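Local coordinates for putative dihydrodipicolinate synthase family protein (PDB 3QFE) that is of unproven function but belongs to the dihydrodipicolinate synthase family, whose members are built on a TIM barrel, at residues T20-K25 against R287-Y292; A71-A76 against F81-G86; D101-G106 against S138-V143; G261-K266 against D293-A298. One frame throughout, in Å; residues are numbered along the deposited sequence.

Contact 1 (T20-K25 against R287-Y292); sequences TFFDSK and RPRKPY
Arg289 lies across one face of the Phe22 ring, and every carbon of its aliphatic chain meets aromatic carbon. CB starts over the ring's outer part, 3.6 Å from Phe22 CE2. The next atom, CG, sits almost exactly above the middle: it is 3.6 Å from the Phe22 centroid and 9° off the ring normal, which identifies a CH-pi contact. From CG to NE the extended chain crosses the face from the CE2-CZ side to the CE1-CD1 side, with Arg289 NE 3.5 Å from Phe22 CE1. The guanidinium lies over the CE1 side, offset toward the rim, its plane only 21° from that of the ring. Phe22 belongs to the short, weakly bonded strand 22-23, which pairs antiparallel with 28-29 just after the first strand of the TIM barrel, whereas Arg289 comes from the loop leading to the C-terminal helix 297-317. The Phe22 CB points toward this loop, and chi1 (-61°), with CG anti to the carbonyl carbon, sets the ring against Arg289. At the ring's edge and in its plane lies Arg287 O, 3.8 Å from Phe22 CD2; this oxygen also accepts a hydrogen bond from Lys266 NZ. Beyond the ring, Arg289 NE forms a salt bridge with Asp27, while Arg289 NH1 bridges to Glu65 and bonds to the carbonyl of Leu60.

Contact 2 (A71-A76 against F81-G86); sequences ATARKA and FPIMAG
The beta-alpha-beta unit of strand 48-51, helix 63-77 and strand 83-86 is closed here by Arg74 and Ala73 of the helix meeting Ile83 at the start of the second, parallel strand and Phe81 in the loop just before it. Arg74 NH1 donates to the carbonyl oxygen of Phe81 across 2.7 Å, with an N-H...O angle of 151°; the oxygen lies near the guanidinium's edge, somewhat tilted from its plane. The arginine chain bends twice (chi2 59°, chi3 61°), which brings NH1 to that carbonyl. Ile83 CD1 sits 3.7 Å above the centre of the guanidinium, 3.4 Å from Arg74 N and 3.7 Å from Ala73 CB, so one methyl packs against both the helix backbone and the flat cationic group. The second terminal nitrogen, Arg74 NH2, bonds to Gly106 O and Asn108 OD1, and NH1 also reaches Gly78 O; these bonds restrict rotation of the guanidinium. Ala73 and Ile83 both touch Ile51 of strand 48-51, Ala73 also touches Tyr38 of helix 31-42, and strand 83-86 lies between 48-51 and 109-112 in the parallel sheet.

Contact 3 (D101-G106 against S138-V143); sequences DASVAG and SPLPVV
Ser103, in the last turn of helix 92-105, faces two consecutive side chains, with Pro139 near its hydroxyl and Leu140 against its CB and backbone. The CB atoms of all three residues point toward the opposing segment, and the spacing is that of ordinary van der Waals contact. Ser103 OG stands anti to the backbone N (chi1 -178°), which carries it to the proline side, 4.1 Å from Pro139 CG. Leu140 advances with one branch in front and lays it against the helix backbone at Ser103: its CD1 lies 3.7 Å from Ser103 CA and 4.0 Å from Ser103 CB, and the same methyl comes within 4.3 Å of Ala102 C. It therefore rests on the helix backbone as much as on the serine side chain. Behind these contacts the loop is braced by its own polar groups. Ser138 OG donates to Leu140 O over 2.7 Å, approaching in the carbonyl plane on a lone pair with a C=O...O angle of 127°. Asn170 ND2 bonds to the same carbonyl oxygen, so Leu140 O is gripped twice. On the other segment the helix stops in a Schellman motif: Gly106 has a positive phi (110°), and its N bonds to Ser103 O at 3.2 Å and, weakly, to Ala102 O. The helix terminus leads into strand 109-112, and Leu140 precedes the adjacent parallel strand 142-146 while also touching Val110. Such packing of a helix end against the loop that enters the neighbouring strand belongs to the successive beta-alpha units of a TIM barrel.

Contact 4 (G261-K266 against D293-A298); sequences GIATTK and DPPSEA
The ring of Pro295 is pressed against the first turn of helix 262-271 at Ala263, and the close packing is confined to this one pair. Pro295 CG lies 3.2 Å from Ala263 O and 3.6 Å from Ala263 C, so the ring carbon touches the peptide itself. Pro295 CD is the second point of contact, 3.9 Å from Ala263 CB and 3.7 Å from Ala263 O. Both CB atoms point toward the opposite segment, and the small methyl of the alanine allows the backbones to come near: Ala263 CA and Pro294 CA are 5.8 Å apart. Around this pair the fit slackens. Thr264 N is 4.1 Å from Pro295 CG, and Ala263 CB is 4.2 Å from Asp293 O. The side chains of Asp293 and Pro294 start off away from the helix, and both residues are exposed. Lys266 begins by pointing toward the loop, but its end leads elsewhere: NZ forms a salt bridge with Glu57 and a hydrogen bond with the carbonyl of Thr20. The contact thus rests on van der Waals packing of the Pro295 ring against the methyl and carbonyl of Ala263, while the Lys266 ammonium is engaged elsewhere. Farther along, exposed Ser296 turns its OG to the backbone N of Ala299 and so serves as the N-cap of helix 297-317. Ala263 also touches Pro288, which adds a second proline of the same loop to the helix surface. A loop with prolines laid over one helix and running into a capped C-terminal helix fits the helical region that follows the TIM barrel in this family.

From the N terminus, the chain opens contact 1 at 20-25, just past the first barrel strand, and closes it only at 287-292, so this loop spans nearly the whole barrel. Contacts 2 and 3 lie within it, in series: contact 2 closes a short loop of four residues within a beta-alpha-beta unit, contact 3 a longer one of 31, from helix 92-105 to the approach of strand 142-146, across strand 109-112. They touch, also through Met84 CE and Val143 CG2, 4.0 Å apart. Contact 4 opens at 261-266 inside the great loop and closes at 293-298 beyond it, crossing contact 1. Lys266 NZ, 2.7 Å from Thr20 O, ties the barrel's beginning to the C-terminal helices.

Contact 1 (T20-K25 against R287-Y292)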
loop_
_atom_site.group_PDB
_atom_site.type_symbol
_atom_site.label_atom_id
_atom_site.label_comp_id
_atom_site.label_asym_id
_atom_site.label_seq_id
_atom_site.Cartn_x
_atom_site.Cartn_y
_atom_site.Cartn_z
ATOM N N THR A 20 3.105 8.680 -6.471
ATOM C CA THR A 20 4.384 9.321 -6.776
ATOM C C THR A 20 4.239 10.608 -7.583
ATOM O O THR A 20 3.518 10.651 -8.588
ATOM C CB THR A 20 5.286 8.337 -7.534
ATOM O OG1 THR A 20 5.504 7.198 -6.709
ATOM C CG2 THR A 20 6.654 8.971 -7.914
ATOM N N PHE A 21 4.968 11.637 -7.154
ATOM C CA PHE A 21 4.993 12.952 -7.781
ATOM C C PHE A 21 6.104 13.034 -8.839
ATOM O O PHE A 21 7.233 12.635 -8.569
ATOM C CB PHE A 21 5.258 14.028 -6.700
ATOM C CG PHE A 21 4.064 14.319 -5.813
ATOM C CD1 PHE A 21 3.222 15.398 -6.085
ATOM C CD2 PHE A 21 3.764 13.512 -4.732
ATOM C CE1 PHE A 21 2.100 15.680 -5.259
ATOM C CE2 PHE A 21 2.642 13.775 -3.931
ATOM C CZ PHE A 21 1.816 14.876 -4.195
ATOM N N PHE A 22 5.788 13.582 -10.021
ATOM C CA PHE A 22 6.772 13.778 -11.086
ATOM C C PHE A 22 6.763 15.219 -11.550
ATOM O O PHE A 22 5.686 15.782 -11.849
ATOM C CB PHE A 22 6.478 12.899 -12.321
ATOM C CG PHE A 22 6.512 11.427 -12.050
ATOM C CD1 PHE A 22 7.733 10.771 -11.802
ATOM C CD2 PHE A 22 5.338 10.678 -12.066
ATOM C CE1 PHE A 22 7.780 9.416 -11.562
ATOM C CE2 PHE A 22 5.375 9.308 -11.830
ATOM C CZ PHE A 22 6.600 8.681 -11.559
ATOM N N ASP A 23 7.953 15.807 -11.662
ATOM C CA ASP A 23 8.078 17.076 -12.359
ATOM C C ASP A 23 7.875 16.790 -13.851
ATOM O O ASP A 23 8.697 16.128 -14.482
ATOM C CB ASP A 23 9.449 17.711 -12.102
ATOM C CG ASP A 23 9.626 19.026 -12.842
ATOM O OD1 ASP A 23 8.923 20.002 -12.529
ATOM O OD2 ASP A 23 10.473 19.100 -13.743
ATOM N N SER A 24 6.783 17.278 -14.421
ATOM C CA SER A 24 6.469 16.899 -15.800
ATOM C C SER A 24 7.403 17.492 -16.864
ATOM O O SER A 24 7.649 16.858 -17.885
ATOM C CB SER A 24 5.002 17.182 -16.129
ATOM O OG SER A 24 4.733 18.572 -16.034
ATOM N N LYS A 25 7.944 18.685 -16.622
ATOM C CA LYS A 25 8.867 19.318 -17.587
ATOM C C LYS A 25 10.155 18.515 -17.796
ATOM O O LYS A 25 10.692 18.481 -18.905
ATOM C CB LYS A 25 9.201 20.754 -17.167
ATOM N N ARG A 287 0.208 13.658 -12.681
ATOM C CA ARG A 287 0.079 12.924 -13.933
ATOM C C ARG A 287 0.788 11.571 -13.841
ATOM O O ARG A 287 1.789 11.437 -13.167
ATOM C CB ARG A 287 0.675 13.724 -15.081
ATOM C CG ARG A 287 -0.184 14.901 -15.495
ATOM C CD ARG A 287 0.547 15.766 -16.503
ATOM N NE ARG A 287 -0.026 17.110 -16.487
ATOM C CZ ARG A 287 0.021 17.977 -17.498
ATOM N NH1 ARG A 287 0.626 17.652 -18.641
ATOM N NH2 ARG A 287 -0.550 19.170 -17.365
ATOM N N PRO A 288 0.234 10.548 -14.496
ATOM C CA PRO A 288 0.980 9.317 -14.691
ATOM C C PRO A 288 2.283 9.612 -15.431
ATOM O O PRO A 288 2.354 10.571 -16.194
ATOM C CB PRO A 288 0.063 8.471 -15.584
ATOM C CG PRO A 288 -1.160 9.316 -15.878
ATOM C CD PRO A 288 -1.174 10.445 -14.927
ATOM N N ARG A 289 3.314 8.809 -15.201
ATOM C CA ARG A 289 4.586 9.050 -15.864
ATOM C C ARG A 289 4.448 8.828 -17.370
ATOM O O ARG A 289 3.741 7.921 -17.799
ATOM C CB ARG A 289 5.702 8.163 -15.274
ATOM C CG ARG A 289 6.988 8.887 -15.209
ATOM C CD ARG A 289 8.213 8.012 -14.946
ATOM N NE ARG A 289 9.355 8.891 -14.682
ATOM C CZ ARG A 289 10.439 8.551 -13.990
ATOM N NH1 ARG A 289 10.598 7.322 -13.518
ATOM N NH2 ARG A 289 11.384 9.449 -13.792
ATOM N N LYS A 290 5.093 9.687 -18.149
ATOM C CA LYS A 290 5.279 9.518 -19.587
ATOM C C LYS A 290 5.594 8.077 -19.959
ATOM O O LYS A 290 6.414 7.443 -19.305
ATOM C CB LYS A 290 6.454 10.390 -20.052
ATOM C CG LYS A 290 6.069 11.477 -20.964
ATOM C CD LYS A 290 7.079 12.620 -20.998
ATOM C CE LYS A 290 8.494 12.170 -21.241
ATOM N NZ LYS A 290 9.163 13.150 -22.135
ATOM N N PRO A 291 4.998 7.570 -21.055
ATOM C CA PRO A 291 4.102 8.229 -21.985
ATOM C C PRO A 291 2.620 8.074 -21.655
ATOM O O PRO A 291 1.796 8.359 -22.491
ATOM C CB PRO A 291 4.388 7.494 -23.293
ATOM C CG PRO A 291 4.618 6.085 -22.835
ATOM C CD PRO A 291 5.299 6.189 -21.487
ATOM N N TYR A 292 2.277 7.642 -20.454
ATOM C CA TYR A 292 0.873 7.425 -20.102
ATOM C C TYR A 292 0.047 8.717 -19.957
ATOM O O TYR A 292 0.567 9.761 -19.561
ATOM C CB TYR A 292 0.778 6.481 -18.885
ATOM C CG TYR A 292 1.505 5.192 -19.191
ATOM C CD1 TYR A 292 0.998 4.293 -20.143
ATOM C CD2 TYR A 292 2.735 4.909 -18.608
ATOM C CE1 TYR A 292 1.685 3.124 -20.470
ATOM C CE2 TYR A 292 3.422 3.756 -18.919
ATOM C CZ TYR A 292 2.892 2.867 -19.854
ATOM O OH TYR A 292 3.588 1.720 -20.168
#

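Contact 2 (A71-A76 against F81-G86)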
loop_
_atom_site.group_PDB
_atom_site.type_symbol
_atom_site.label_atom_id
_atom_site.label_comp_id
_atom_site.label_asym_id
_atom_site.label_seq_id
_atom_site.Cartn_x
_atom_site.Cartn_y
_atom_site.Cartn_z
ATOM N N ALA A 71 14.155 6.530 0.871
ATOM C CA ALA A 71 14.904 7.445 1.740
ATOM C C ALA A 71 14.084 8.710 2.056
ATOM O O ALA A 71 14.090 9.225 3.177
ATOM C CB ALA A 71 16.257 7.832 1.068
ATOM N N THR A 72 13.362 9.194 1.055
ATOM C CA THR A 72 12.510 10.363 1.219
ATOM C C THR A 72 11.344 10.014 2.168
ATOM O O THR A 72 11.035 10.800 3.078
ATOM C CB THR A 72 12.045 10.908 -0.161
ATOM O OG1 THR A 72 13.193 11.374 -0.879
ATOM C CG2 THR A 72 11.036 12.052 -0.020
ATOM N N ALA A 73 10.743 8.829 1.993
ATOM C CA ALA A 73 9.730 8.362 2.920
ATOM C C ALA A 73 10.263 8.366 4.344
ATOM O O ALA A 73 9.662 9.013 5.218
ATOM C CB ALA A 73 9.182 6.981 2.529
ATOM N N ARG A 74 11.408 7.713 4.586
ATOM C CA ARG A 74 11.965 7.644 5.952
ATOM C C ARG A 74 12.177 9.034 6.573
ATOM O O ARG A 74 11.866 9.250 7.736
ATOM C CB ARG A 74 13.262 6.825 5.983
ATOM C CG ARG A 74 14.008 6.808 7.337
ATOM C CD ARG A 74 13.103 6.227 8.425
ATOM N NE ARG A 74 12.710 4.839 8.143
ATOM C CZ ARG A 74 11.624 4.242 8.642
ATOM N NH1 ARG A 74 10.786 4.906 9.446
ATOM N NH2 ARG A 74 11.356 2.967 8.320
ATOM N N LYS A 75 12.710 9.970 5.792
ATOM C CA LYS A 75 12.926 11.336 6.262
ATOM C C LYS A 75 11.579 12.024 6.594
ATOM O O LYS A 75 11.471 12.746 7.580
ATOM C CB LYS A 75 13.721 12.132 5.223
ATOM C CG LYS A 75 14.007 13.571 5.601
ATOM C CD LYS A 75 14.861 14.306 4.526
ATOM C CE LYS A 75 14.827 15.849 4.740
ATOM N NZ LYS A 75 15.342 16.639 3.565
ATOM N N ALA A 76 10.553 11.769 5.790
ATOM C CA ALA A 76 9.244 12.404 5.998
ATOM C C ALA A 76 8.547 11.949 7.268
ATOM O O ALA A 76 7.814 12.734 7.860
ATOM C CB ALA A 76 8.321 12.125 4.807
ATOM N N PHE A 81 8.035 5.389 12.505
ATOM C CA PHE A 81 6.875 5.106 11.684
ATOM C C PHE A 81 7.220 4.047 10.615
ATOM O O PHE A 81 8.194 4.198 9.866
ATOM C CB PHE A 81 6.374 6.399 11.025
ATOM C CG PHE A 81 4.959 6.306 10.473
ATOM C CD1 PHE A 81 3.870 6.656 11.270
ATOM C CD2 PHE A 81 4.729 5.861 9.170
ATOM C CE1 PHE A 81 2.570 6.562 10.774
ATOM C CE2 PHE A 81 3.461 5.768 8.664
ATOM C CZ PHE A 81 2.371 6.111 9.451
ATOM N N PRO A 82 6.423 2.971 10.546
ATOM C CA PRO A 82 6.711 1.789 9.726
ATOM C C PRO A 82 6.658 2.081 8.234
ATOM O O PRO A 82 5.741 2.767 7.753
ATOM C CB PRO A 82 5.595 0.805 10.109
ATOM C CG PRO A 82 5.070 1.294 11.445
ATOM C CD PRO A 82 5.231 2.786 11.394
ATOM N N ILE A 83 7.657 1.584 7.521
ATOM C CA ILE A 83 7.665 1.673 6.091
ATOM C C ILE A 83 7.871 0.295 5.473
ATOM O O ILE A 83 8.813 -0.410 5.817
ATOM C CB ILE A 83 8.747 2.645 5.584
ATOM C CG1 ILE A 83 8.333 4.098 5.848
ATOM C CG2 ILE A 83 8.997 2.445 4.083
ATOM C CD1 ILE A 83 9.523 5.052 5.685
ATOM N N MET A 84 6.964 -0.062 4.569
ATOM C CA MET A 84 7.023 -1.293 3.830
ATOM C C MET A 84 7.330 -0.927 2.387
ATOM O O MET A 84 6.604 -0.162 1.765
ATOM C CB MET A 84 5.674 -2.026 3.947
ATOM C CG MET A 84 5.631 -3.440 3.297
ATOM S SD MET A 84 3.992 -4.173 3.513
ATOM C CE MET A 84 3.740 -4.205 5.296
ATOM N N ALA A 85 8.410 -1.465 1.848
ATOM C CA ALA A 85 8.820 -1.106 0.505
ATOM C C ALA A 85 8.524 -2.233 -0.472
ATOM O O ALA A 85 8.899 -3.386 -0.230
ATOM C CB ALA A 85 10.313 -0.782 0.488
ATOM N N GLY A 86 7.873 -1.899 -1.585
ATOM C CA GLY A 86 7.692 -2.847 -2.688
ATOM C C GLY A 86 9.028 -3.059 -3.379
ATOM O O GLY A 86 9.799 -2.106 -3.587
#

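Contact 3 (D101-G106 against S138-V143)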
loop_
_atom_site.group_PDB
_atom_site.type_symbol
_atom_site.label_atom_id
_atom_site.label_comp_id
_atom_site.label_asym_id
_atom_site.label_seq_id
_atom_site.Cartn_x
_atom_site.Cartn_y
_atom_site.Cartn_z
ATOM N N ASP A 101 18.884 -2.272 -1.509
ATOM C CA ASP A 101 18.707 -0.826 -1.650
ATOM C C ASP A 101 17.718 -0.319 -0.610
ATOM O O ASP A 101 17.983 0.707 0.026
ATOM C CB ASP A 101 18.206 -0.450 -3.048
ATOM C CG ASP A 101 19.284 -0.614 -4.115
ATOM O OD1 ASP A 101 20.466 -0.842 -3.769
ATOM O OD2 ASP A 101 18.942 -0.510 -5.305
ATOM N N ALA A 102 16.606 -1.043 -0.436
ATOM C CA ALA A 102 15.546 -0.661 0.508
ATOM C C ALA A 102 16.057 -0.639 1.936
ATOM O O ALA A 102 15.735 0.259 2.713
ATOM C CB ALA A 102 14.311 -1.602 0.389
ATOM N N SER A 103 16.852 -1.647 2.261
ATOM C CA SER A 103 17.427 -1.770 3.575
ATOM C C SER A 103 18.309 -0.566 3.872
ATOM O O SER A 103 18.123 0.099 4.895
ATOM C CB SER A 103 18.222 -3.063 3.664
ATOM O OG SER A 103 18.752 -3.213 4.961
ATOM N N VAL A 104 19.239 -0.270 2.968
ATOM C CA VAL A 104 20.114 0.900 3.125
ATOM C C VAL A 104 19.299 2.227 3.218
ATOM O O VAL A 104 19.626 3.105 3.991
ATOM C CB VAL A 104 21.221 0.968 2.002
ATOM C CG1 VAL A 104 22.058 2.263 2.104
ATOM C CG2 VAL A 104 22.163 -0.264 2.074
ATOM N N ALA A 105 18.211 2.332 2.477
ATOM C CA ALA A 105 17.462 3.580 2.434
ATOM C C ALA A 105 16.540 3.767 3.649
ATOM O O ALA A 105 15.986 4.828 3.832
ATOM C CB ALA A 105 16.700 3.689 1.131
ATOM N N GLY A 106 16.391 2.732 4.474
ATOM C CA GLY A 106 15.653 2.833 5.721
ATOM C C GLY A 106 14.311 2.124 5.851
ATOM O O GLY A 106 13.602 2.368 6.820
ATOM N N SER A 138 17.321 -12.108 2.499
ATOM C CA SER A 138 16.858 -10.753 2.729
ATOM C C SER A 138 17.228 -10.248 4.118
ATOM O O SER A 138 16.989 -10.922 5.119
ATOM C CB SER A 138 15.344 -10.617 2.508
ATOM O OG SER A 138 14.894 -9.330 2.936
ATOM N N PRO A 139 17.821 -9.046 4.175
ATOM C CA PRO A 139 18.133 -8.433 5.459
ATOM C C PRO A 139 16.917 -7.832 6.149
ATOM O O PRO A 139 17.021 -7.418 7.300
ATOM C CB PRO A 139 19.143 -7.336 5.105
ATOM C CG PRO A 139 19.018 -7.120 3.643
ATOM C CD PRO A 139 18.490 -8.379 3.037
ATOM N N LEU A 140 15.785 -7.777 5.463
ATOM C CA LEU A 140 14.559 -7.231 6.035
ATOM C C LEU A 140 13.454 -8.307 6.055
ATOM O O LEU A 140 13.442 -9.203 5.207
ATOM C CB LEU A 140 14.089 -5.989 5.241
ATOM C CG LEU A 140 14.848 -4.649 5.381
ATOM C CD1 LEU A 140 14.289 -3.598 4.438
ATOM C CD2 LEU A 140 14.892 -4.092 6.811
ATOM N N PRO A 141 12.527 -8.221 7.017
ATOM C CA PRO A 141 11.382 -9.157 7.019
ATOM C C PRO A 141 10.523 -9.040 5.739
ATOM O O PRO A 141 10.345 -7.944 5.210
ATOM C CB PRO A 141 10.578 -8.737 8.257
ATOM C CG PRO A 141 11.530 -7.981 9.132
ATOM C CD PRO A 141 12.571 -7.373 8.228
ATOM N N VAL A 142 9.974 -10.159 5.287
ATOM C CA VAL A 142 9.337 -10.250 3.975
ATOM C C VAL A 142 7.808 -10.403 4.050
ATOM O O VAL A 142 7.300 -11.237 4.772
ATOM C CB VAL A 142 9.958 -11.431 3.161
ATOM C CG1 VAL A 142 9.118 -11.799 1.938
ATOM C CG2 VAL A 142 11.409 -11.111 2.781
ATOM N N VAL A 143 7.093 -9.572 3.296
ATOM C CA VAL A 143 5.645 -9.724 3.133
ATOM C C VAL A 143 5.370 -10.174 1.687
ATOM O O VAL A 143 5.770 -9.505 0.722
ATOM C CB VAL A 143 4.862 -8.416 3.485
ATOM C CG1 VAL A 143 3.354 -8.633 3.343
ATOM C CG2 VAL A 143 5.172 -7.964 4.908
#

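Contact 4 (G261-K266 against D293-A298)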
loop_
_atom_site.group_PDB
_atom_site.type_symbol
_atom_site.label_atom_id
_atom_site.label_comp_id
_atom_site.label_asym_id
_atom_site.label_seq_id
_atom_site.Cartn_x
_atom_site.Cartn_y
_atom_site.Cartn_z
ATOM N N GLY A 261 -7.977 2.973 -12.952
ATOM C CA GLY A 261 -6.983 2.587 -11.946
ATOM C C GLY A 261 -6.126 3.768 -11.523
ATOM O O GLY A 261 -6.651 4.775 -11.024
ATOM N N ILE A 262 -4.812 3.650 -11.754
ATOM C CA ILE A 262 -3.793 4.544 -11.183
ATOM C C ILE A 262 -3.981 6.036 -11.513
ATOM O O ILE A 262 -3.822 6.882 -10.636
ATOM C CB ILE A 262 -2.361 4.072 -11.571
ATOM C CG1 ILE A 262 -1.965 2.839 -10.757
ATOM C CG2 ILE A 262 -1.313 5.183 -11.367
ATOM C CD1 ILE A 262 -0.956 1.950 -11.476
ATOM N N ALA A 263 -4.307 6.359 -12.756
ATOM C CA ALA A 263 -4.441 7.749 -13.158
ATOM C C ALA A 263 -5.560 8.481 -12.400
ATOM O O ALA A 263 -5.439 9.680 -12.083
ATOM C CB ALA A 263 -4.662 7.852 -14.651
ATOM N N THR A 264 -6.646 7.763 -12.118
ATOM C CA THR A 264 -7.780 8.331 -11.405
ATOM C C THR A 264 -7.430 8.543 -9.931
ATOM O O THR A 264 -7.726 9.597 -9.365
ATOM C CB THR A 264 -9.049 7.453 -11.565
ATOM O OG1 THR A 264 -9.412 7.404 -12.944
ATOM C CG2 THR A 264 -10.213 8.050 -10.823
ATOM N N THR A 265 -6.799 7.545 -9.324
ATOM C CA THR A 265 -6.340 7.642 -7.946
ATOM C C THR A 265 -5.370 8.816 -7.748
ATOM O O THR A 265 -5.578 9.629 -6.851
ATOM C CB THR A 265 -5.704 6.320 -7.458
ATOM O OG1 THR A 265 -6.719 5.319 -7.407
ATOM C CG2 THR A 265 -5.083 6.472 -6.034
ATOM N N LYS A 266 -4.346 8.921 -8.595
ATOM C CA LYS A 266 -3.415 10.072 -8.555
ATOM C C LYS A 266 -4.137 11.416 -8.623
ATOM O O LYS A 266 -3.790 12.340 -7.886
ATOM C CB LYS A 266 -2.362 10.003 -9.662
ATOM C CG LYS A 266 -1.441 8.796 -9.578
ATOM C CD LYS A 266 -0.245 8.918 -10.531
ATOM C CE LYS A 266 0.755 9.894 -9.958
ATOM N NZ LYS A 266 2.018 9.970 -10.713
ATOM N N ASP A 293 -1.227 8.653 -20.329
ATOM C CA ASP A 293 -2.063 9.840 -20.355
ATOM C C ASP A 293 -2.790 10.026 -19.029
ATOM O O ASP A 293 -3.075 9.048 -18.335
ATOM C CB ASP A 293 -3.068 9.786 -21.528
ATOM C CG ASP A 293 -2.480 10.322 -22.852
ATOM O OD1 ASP A 293 -1.306 10.776 -22.883
ATOM O OD2 ASP A 293 -3.192 10.279 -23.881
ATOM N N PRO A 294 -3.089 11.284 -18.673
ATOM C CA PRO A 294 -3.910 11.588 -17.502
ATOM C C PRO A 294 -5.398 11.195 -17.724
ATOM O O PRO A 294 -5.788 10.836 -18.844
ATOM C CB PRO A 294 -3.778 13.113 -17.382
ATOM C CG PRO A 294 -3.618 13.574 -18.812
ATOM C CD PRO A 294 -2.736 12.503 -19.433
ATOM N N PRO A 295 -6.217 11.258 -16.661
ATOM C CA PRO A 295 -7.644 10.994 -16.804
ATOM C C PRO A 295 -8.327 12.016 -17.711
ATOM O O PRO A 295 -7.931 13.192 -17.736
ATOM C CB PRO A 295 -8.187 11.154 -15.385
ATOM C CG PRO A 295 -7.003 11.051 -14.497
ATOM C CD PRO A 295 -5.828 11.521 -15.266
ATOM N N SER A 296 -9.349 11.557 -18.438
ATOM C CA SER A 296 -10.231 12.437 -19.221
ATOM C C SER A 296 -10.957 13.439 -18.340
ATOM O O SER A 296 -11.094 13.237 -17.131
ATOM C CB SER A 296 -11.269 11.612 -19.972
ATOM O OG SER A 296 -12.082 10.922 -19.039
ATOM N N GLU A 297 -11.420 14.518 -18.963
ATOM C CA GLU A 297 -12.202 15.546 -18.290
ATOM C C GLU A 297 -13.416 14.957 -17.576
ATOM O O GLU A 297 -13.698 15.295 -16.416
ATOM C CB GLU A 297 -12.630 16.625 -19.289
ATOM C CG GLU A 297 -11.473 17.530 -19.757
ATOM C CD GLU A 297 -10.819 18.319 -18.608
ATOM O OE1 GLU A 297 -9.582 18.196 -18.415
ATOM O OE2 GLU A 297 -11.547 19.052 -17.893
ATOM N N ALA A 298 -14.103 14.059 -18.281
ATOM C CA ALA A 298 -15.283 13.367 -17.767
ATOM C C ALA A 298 -14.947 12.482 -16.567
ATOM O O ALA A 298 -15.729 12.405 -15.618
ATOM C CB ALA A 298 -15.975 12.551 -18.881
#